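Local coordinates for UPF0434 family protein (Haloferax volcanii, PDB 6F5Z) that probably activates partner methyltransferases as a small Trm112-type subunit, being found in complex with a putative methyltransferase, at residues 1-6 with 25-30; 10-14 with 39-44. One frame throughout, in Å; residues are numbered along the deposited sequence.

Interaction 1 (1-6 with 25-30)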
loop_
_atom_site.group_PDB
_atom_site.type_symbol
_atom_site.label_atom_id
_atom_site.label_comp_id
_atom_site.label_asym_id
_atom_site.label_seq_id
_atom_site.Cartn_x
_atom_site.Cartn_y
_atom_site.Cartn_z
ATOM N N MET C 1 -6.893 -18.095 -26.129
ATOM C CA MET C 1 -5.930 -17.136 -25.566
ATOM C C MET C 1 -5.101 -16.575 -26.716
ATOM O O MET C 1 -4.683 -17.325 -27.592
ATOM C CB MET C 1 -5.002 -17.826 -24.545
ATOM C CG MET C 1 -3.898 -16.905 -24.009
ATOM S SD MET C 1 -2.777 -17.692 -22.813
ATOM C CE MET C 1 -3.853 -17.768 -21.292
ATOM N N LYS C 2 -4.783 -15.272 -26.662
ATOM C CA LYS C 2 -3.940 -14.665 -27.692
ATOM C C LYS C 2 -2.556 -15.276 -27.694
ATOM O O LYS C 2 -1.933 -15.391 -26.640
ATOM C CB LYS C 2 -3.799 -13.159 -27.405
ATOM C CG LYS C 2 -4.975 -12.325 -27.819
ATOM C CD LYS C 2 -4.698 -10.863 -27.348
ATOM C CE LYS C 2 -5.287 -9.807 -28.236
ATOM N NZ LYS C 2 -4.394 -9.488 -29.389
ATOM N N GLU C 3 -2.024 -15.608 -28.875
ATOM C CA GLU C 3 -0.667 -16.145 -28.974
ATOM C C GLU C 3 0.362 -15.137 -28.430
ATOM O O GLU C 3 1.350 -15.533 -27.802
ATOM C CB GLU C 3 -0.377 -16.547 -30.434
ATOM C CG GLU C 3 1.007 -17.123 -30.618
ATOM C CD GLU C 3 1.317 -17.541 -32.042
ATOM O OE1 GLU C 3 0.421 -17.449 -32.912
ATOM O OE2 GLU C 3 2.439 -18.039 -32.275
ATOM N N SER C 4 0.109 -13.834 -28.632
ATOM C CA SER C 4 0.983 -12.779 -28.087
ATOM C C SER C 4 1.058 -12.776 -26.539
ATOM O O SER C 4 2.013 -12.226 -25.992
ATOM C CB SER C 4 0.557 -11.394 -28.588
ATOM O OG SER C 4 -0.745 -11.121 -28.110
ATOM N N LEU C 5 0.061 -13.341 -25.828
ATOM C CA LEU C 5 0.084 -13.410 -24.358
ATOM C C LEU C 5 0.854 -14.629 -23.883
ATOM O O LEU C 5 1.212 -14.717 -22.713
ATOM C CB LEU C 5 -1.347 -13.482 -23.787
ATOM C CG LEU C 5 -2.067 -12.146 -23.492
ATOM C CD1 LEU C 5 -2.003 -11.176 -24.657
ATOM C CD2 LEU C 5 -3.508 -12.404 -23.151
ATOM N N MET C 6 1.137 -15.587 -24.782
ATOM C CA MET C 6 1.816 -16.821 -24.373
ATOM C C MET C 6 3.302 -16.702 -24.203
ATOM O O MET C 6 3.928 -17.641 -23.718
ATOM C CB MET C 6 1.498 -17.925 -25.381
ATOM C CG MET C 6 0.033 -18.186 -25.472
ATOM S SD MET C 6 -0.274 -19.494 -26.687
ATOM C CE MET C 6 -2.000 -19.593 -26.588
ATOM N N ARG C 25 -7.364 -21.354 -34.963
ATOM C CA ARG C 25 -7.068 -19.998 -34.523
ATOM C C ARG C 25 -7.963 -18.993 -35.212
ATOM O O ARG C 25 -8.554 -19.301 -36.257
ATOM C CB ARG C 25 -5.590 -19.664 -34.777
ATOM C CG ARG C 25 -5.203 -19.545 -36.264
ATOM C CD ARG C 25 -3.724 -19.234 -36.485
ATOM N NE ARG C 25 -3.330 -18.050 -35.710
ATOM C CZ ARG C 25 -2.173 -17.911 -35.071
ATOM N NH1 ARG C 25 -1.239 -18.860 -35.154
ATOM N NH2 ARG C 25 -1.948 -16.842 -34.321
ATOM N N ASP C 26 -8.013 -17.795 -34.647
ATOM C CA ASP C 26 -8.746 -16.676 -35.250
ATOM C C ASP C 26 -7.862 -15.470 -35.058
ATOM O O ASP C 26 -7.937 -14.793 -34.021
ATOM C CB ASP C 26 -10.116 -16.493 -34.569
ATOM C CG ASP C 26 -10.970 -15.365 -35.127
ATOM O OD1 ASP C 26 -10.501 -14.655 -36.049
ATOM O OD2 ASP C 26 -12.081 -15.146 -34.599
ATOM N N GLY C 27 -6.948 -15.242 -36.017
ATOM C CA GLY C 27 -5.979 -14.177 -35.874
ATOM C C GLY C 27 -5.036 -14.521 -34.742
ATOM O O GLY C 27 -4.516 -15.633 -34.707
ATOM N N ASP C 28 -4.866 -13.602 -33.789
ATOM C CA ASP C 28 -3.984 -13.851 -32.647
ATOM C C ASP C 28 -4.583 -14.864 -31.692
ATOM O O ASP C 28 -3.855 -15.485 -30.925
ATOM C CB ASP C 28 -3.740 -12.532 -31.887
ATOM C CG ASP C 28 -2.572 -12.457 -30.909
ATOM O OD1 ASP C 28 -1.665 -13.323 -30.983
ATOM O OD2 ASP C 28 -2.499 -11.456 -30.164
ATOM N N GLU C 29 -5.906 -15.024 -31.723
ATOM C CA GLU C 29 -6.582 -15.931 -30.798
ATOM C C GLU C 29 -6.329 -17.417 -31.101
ATOM O O GLU C 29 -6.712 -17.889 -32.157
ATOM C CB GLU C 29 -8.102 -15.630 -30.792
ATOM C CG GLU C 29 -8.885 -16.451 -29.774
ATOM C CD GLU C 29 -8.550 -16.199 -28.317
ATOM O OE1 GLU C 29 -7.883 -15.184 -28.008
ATOM O OE2 GLU C 29 -9.003 -17.004 -27.473
ATOM N N ILE C 30 -5.706 -18.157 -30.173
ATOM C CA ILE C 30 -5.546 -19.601 -30.301
ATOM C C ILE C 30 -6.750 -20.247 -29.626
ATOM O O ILE C 30 -6.950 -20.062 -28.417
ATOM C CB ILE C 30 -4.233 -20.084 -29.663
ATOM C CG1 ILE C 30 -3.008 -19.331 -30.227
ATOM C CG2 ILE C 30 -4.078 -21.603 -29.871
ATOM C CD1 ILE C 30 -2.918 -19.316 -31.788
#

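Interaction 2 (10-14 with 39-44)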
loop_
_atom_site.group_PDB
_atom_site.type_symbol
_atom_site.label_atom_id
_atom_site.label_comp_id
_atom_site.label_asym_id
_atom_site.label_seq_id
_atom_site.Cartn_x
_atom_site.Cartn_y
_atom_site.Cartn_z
ATOM N N CYS C 10 5.149 -20.674 -19.110
ATOM C CA CYS C 10 6.165 -21.699 -19.034
ATOM C C CYS C 10 5.588 -22.945 -18.436
ATOM O O CYS C 10 4.474 -22.952 -17.906
ATOM C CB CYS C 10 7.368 -21.212 -18.241
ATOM S SG CYS C 10 6.986 -20.886 -16.509
ATOM N N ASP C 11 6.322 -24.071 -18.571
ATOM C CA ASP C 11 5.859 -25.305 -18.001
ATOM C C ASP C 11 5.764 -25.151 -16.476
ATOM O O ASP C 11 6.731 -24.765 -15.860
ATOM C CB ASP C 11 6.861 -26.414 -18.346
ATOM C CG ASP C 11 6.372 -27.821 -18.104
ATOM O OD1 ASP C 11 5.652 -28.050 -17.094
ATOM O OD2 ASP C 11 6.766 -28.723 -18.879
ATOM N N PRO C 12 4.605 -25.381 -15.856
ATOM C CA PRO C 12 4.518 -25.207 -14.388
ATOM C C PRO C 12 5.417 -26.144 -13.613
ATOM O O PRO C 12 5.793 -25.803 -12.494
ATOM C CB PRO C 12 3.049 -25.503 -14.082
ATOM C CG PRO C 12 2.562 -26.365 -15.238
ATOM C CD PRO C 12 3.317 -25.824 -16.437
ATOM N N LEU C 13 5.820 -27.293 -14.216
ATOM C CA LEU C 13 6.628 -28.245 -13.438
ATOM C C LEU C 13 8.033 -27.766 -13.177
ATOM O O LEU C 13 8.514 -27.902 -12.061
ATOM C CB LEU C 13 6.705 -29.584 -14.158
ATOM C CG LEU C 13 5.418 -30.392 -14.219
ATOM C CD1 LEU C 13 5.575 -31.553 -15.159
ATOM C CD2 LEU C 13 5.033 -30.925 -12.833
ATOM N N ASP C 14 8.705 -27.233 -14.198
ATOM C CA ASP C 14 10.114 -26.850 -14.073
ATOM C C ASP C 14 10.452 -25.482 -14.670
ATOM O O ASP C 14 11.633 -25.073 -14.724
ATOM C CB ASP C 14 10.999 -27.952 -14.707
ATOM C CG ASP C 14 10.829 -28.027 -16.211
ATOM O OD1 ASP C 14 9.882 -27.401 -16.739
ATOM O OD2 ASP C 14 11.673 -28.672 -16.876
ATOM N N VAL C 39 11.108 -29.829 -22.107
ATOM C CA VAL C 39 11.974 -30.662 -21.266
ATOM C C VAL C 39 11.198 -31.821 -20.696
ATOM O O VAL C 39 11.670 -32.970 -20.736
ATOM C CB VAL C 39 12.609 -29.796 -20.141
ATOM C CG1 VAL C 39 13.454 -30.635 -19.186
ATOM C CG2 VAL C 39 13.433 -28.647 -20.712
ATOM N N THR C 40 10.006 -31.556 -20.143
ATOM C CA THR C 40 9.232 -32.623 -19.500
ATOM C C THR C 40 8.431 -33.490 -20.473
ATOM O O THR C 40 7.982 -34.572 -20.085
ATOM C CB THR C 40 8.197 -32.005 -18.514
ATOM O OG1 THR C 40 7.239 -31.257 -19.282
ATOM C CG2 THR C 40 8.850 -31.122 -17.467
ATOM N N GLY C 41 8.124 -32.937 -21.643
ATOM C CA GLY C 41 7.279 -33.542 -22.672
ATOM C C GLY C 41 5.803 -33.503 -22.290
ATOM O O GLY C 41 4.961 -34.068 -23.000
ATOM N N GLU C 42 5.457 -32.822 -21.165
ATOM C CA GLU C 42 4.050 -32.778 -20.738
ATOM C C GLU C 42 3.225 -31.931 -21.733
ATOM O O GLU C 42 3.709 -30.948 -22.287
ATOM C CB GLU C 42 3.918 -32.239 -19.297
ATOM C CG GLU C 42 4.528 -33.174 -18.256
ATOM C CD GLU C 42 3.946 -34.567 -18.065
ATOM O OE1 GLU C 42 2.815 -34.837 -18.536
ATOM O OE2 GLU C 42 4.622 -35.384 -17.394
ATOM N N VAL C 43 2.000 -32.379 -22.005
ATOM C CA VAL C 43 1.102 -31.739 -22.959
ATOM C C VAL C 43 0.014 -31.008 -22.180
ATOM O O VAL C 43 -0.739 -31.649 -21.450
ATOM C CB VAL C 43 0.503 -32.766 -23.959
ATOM C CG1 VAL C 43 -0.480 -32.071 -24.923
ATOM C CG2 VAL C 43 1.617 -33.483 -24.743
ATOM N N TYR C 44 -0.074 -29.688 -22.363
ATOM C CA TYR C 44 -1.056 -28.812 -21.701
ATOM C C TYR C 44 -2.039 -28.378 -22.784
ATOM O O TYR C 44 -1.675 -27.590 -23.671
ATOM C CB TYR C 44 -0.332 -27.634 -21.052
ATOM C CG TYR C 44 0.664 -28.122 -20.018
ATOM C CD1 TYR C 44 0.237 -28.556 -18.764
ATOM C CD2 TYR C 44 2.033 -28.127 -20.280
ATOM C CE1 TYR C 44 1.140 -29.014 -17.811
ATOM C CE2 TYR C 44 2.952 -28.554 -19.317
ATOM C CZ TYR C 44 2.496 -29.001 -18.083
ATOM O OH TYR C 44 3.349 -29.454 -17.089
HETATM O O HOH W 1 9.129 -28.774 -20.188
#

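Interaction 1 (1-6 with 25-30)
The N terminus here docks antiparallel beside a beta hairpin whose tip, D26 to E29, is a type II' turn; G27 suits the positive phi it adopts there. D28, the residue most covered, is the chief anchor. Its backbone O accepts from E3 N (2.8 Å), and its carboxylate takes the start of the 3-10 turn: D28 OD1 accepts from S4 N (3.0 Å), while D28 OD2 meets both S4 OG (2.7 Å) and K2 NZ (2.8 Å), the latter a salt bridge. M1 and I30 form a hydrogen-bonded pair, with M1 N donating to I30 O (3.0 Å) and I30 N to M1 O (2.9 Å). An acid at 29 suits the charged amino terminus, with M1 N in a salt bridge to E29 OE2 at 2.7 Å. I30, apolar and buried, meets M6 (I30 CG1 to M6 CE, 3.8 Å), and both side chains touch I46 of strand 43-47. E3 has an extended side chain that reaches R25, whose guanidinium edge binds E3 OE1 through NH2 at 2.8 Å and NH1 at 3.1 Å.

Interaction 2 (10-14 with 39-44)
The two backbones run past each other in opposite senses without coming close: D11 CA lies 8.2 Å from E42 CA, and L13 CA 7.9 Å from T40 CA. Each bends through a side-chain-stabilised turn. In the Asx turn, D11 OD1 accepts from L13 N (3.0 Å) across P12, whose ring fixes a compatible phi; in the ST turn, T40 OG1 accepts from E42 N (3.0 Å) across G41, which tolerates its positive phi. The gap is spanned by D11, a short acid with two acceptors: OD1 also receives Y44 OH (2.7 Å), and OD2 receives T40 OG1 (2.6 Å). The family belongs to the zinc beta-ribbon clan, in which paired loops commonly hold a metal through cysteines. The loops here meet through carboxylate and hydroxyls, and the nearby C10 is out of reach of segment 39-44. Water 1 adds a link, donating to D11 OD2 (2.7 Å) and accepting from T40 N (2.9 Å). D14 turns its OD1 to S16. Apolar groups fill the flank: P12 CD makes an off-centre CH-pi contact with the Y44 ring, 4.2 Å from its centroid, and L13 CD1 rests 3.6 Å from E42 CG.

Overall arrangement
From the N terminus, the chain passes directly through the first halves of both contacts, 1-6 and 10-14, before entering strand 18-22. Interaction 1 closes when the chain reaches the hairpin of strands 24-26 and 29-31; after strand 33-37, the loop leading into strand 43-47 closes interaction 2. The first halves precede both second halves in the same order, so the two closed loops cross rather than nest. Their centres are 20 Å apart, on opposite sides of the chain's centre: the N-terminal region is thus tied to the small hairpin at one end and to a loop of the four-stranded sheet at the other. The partner methyltransferase chain packs against both, meeting M1 and P12 among others.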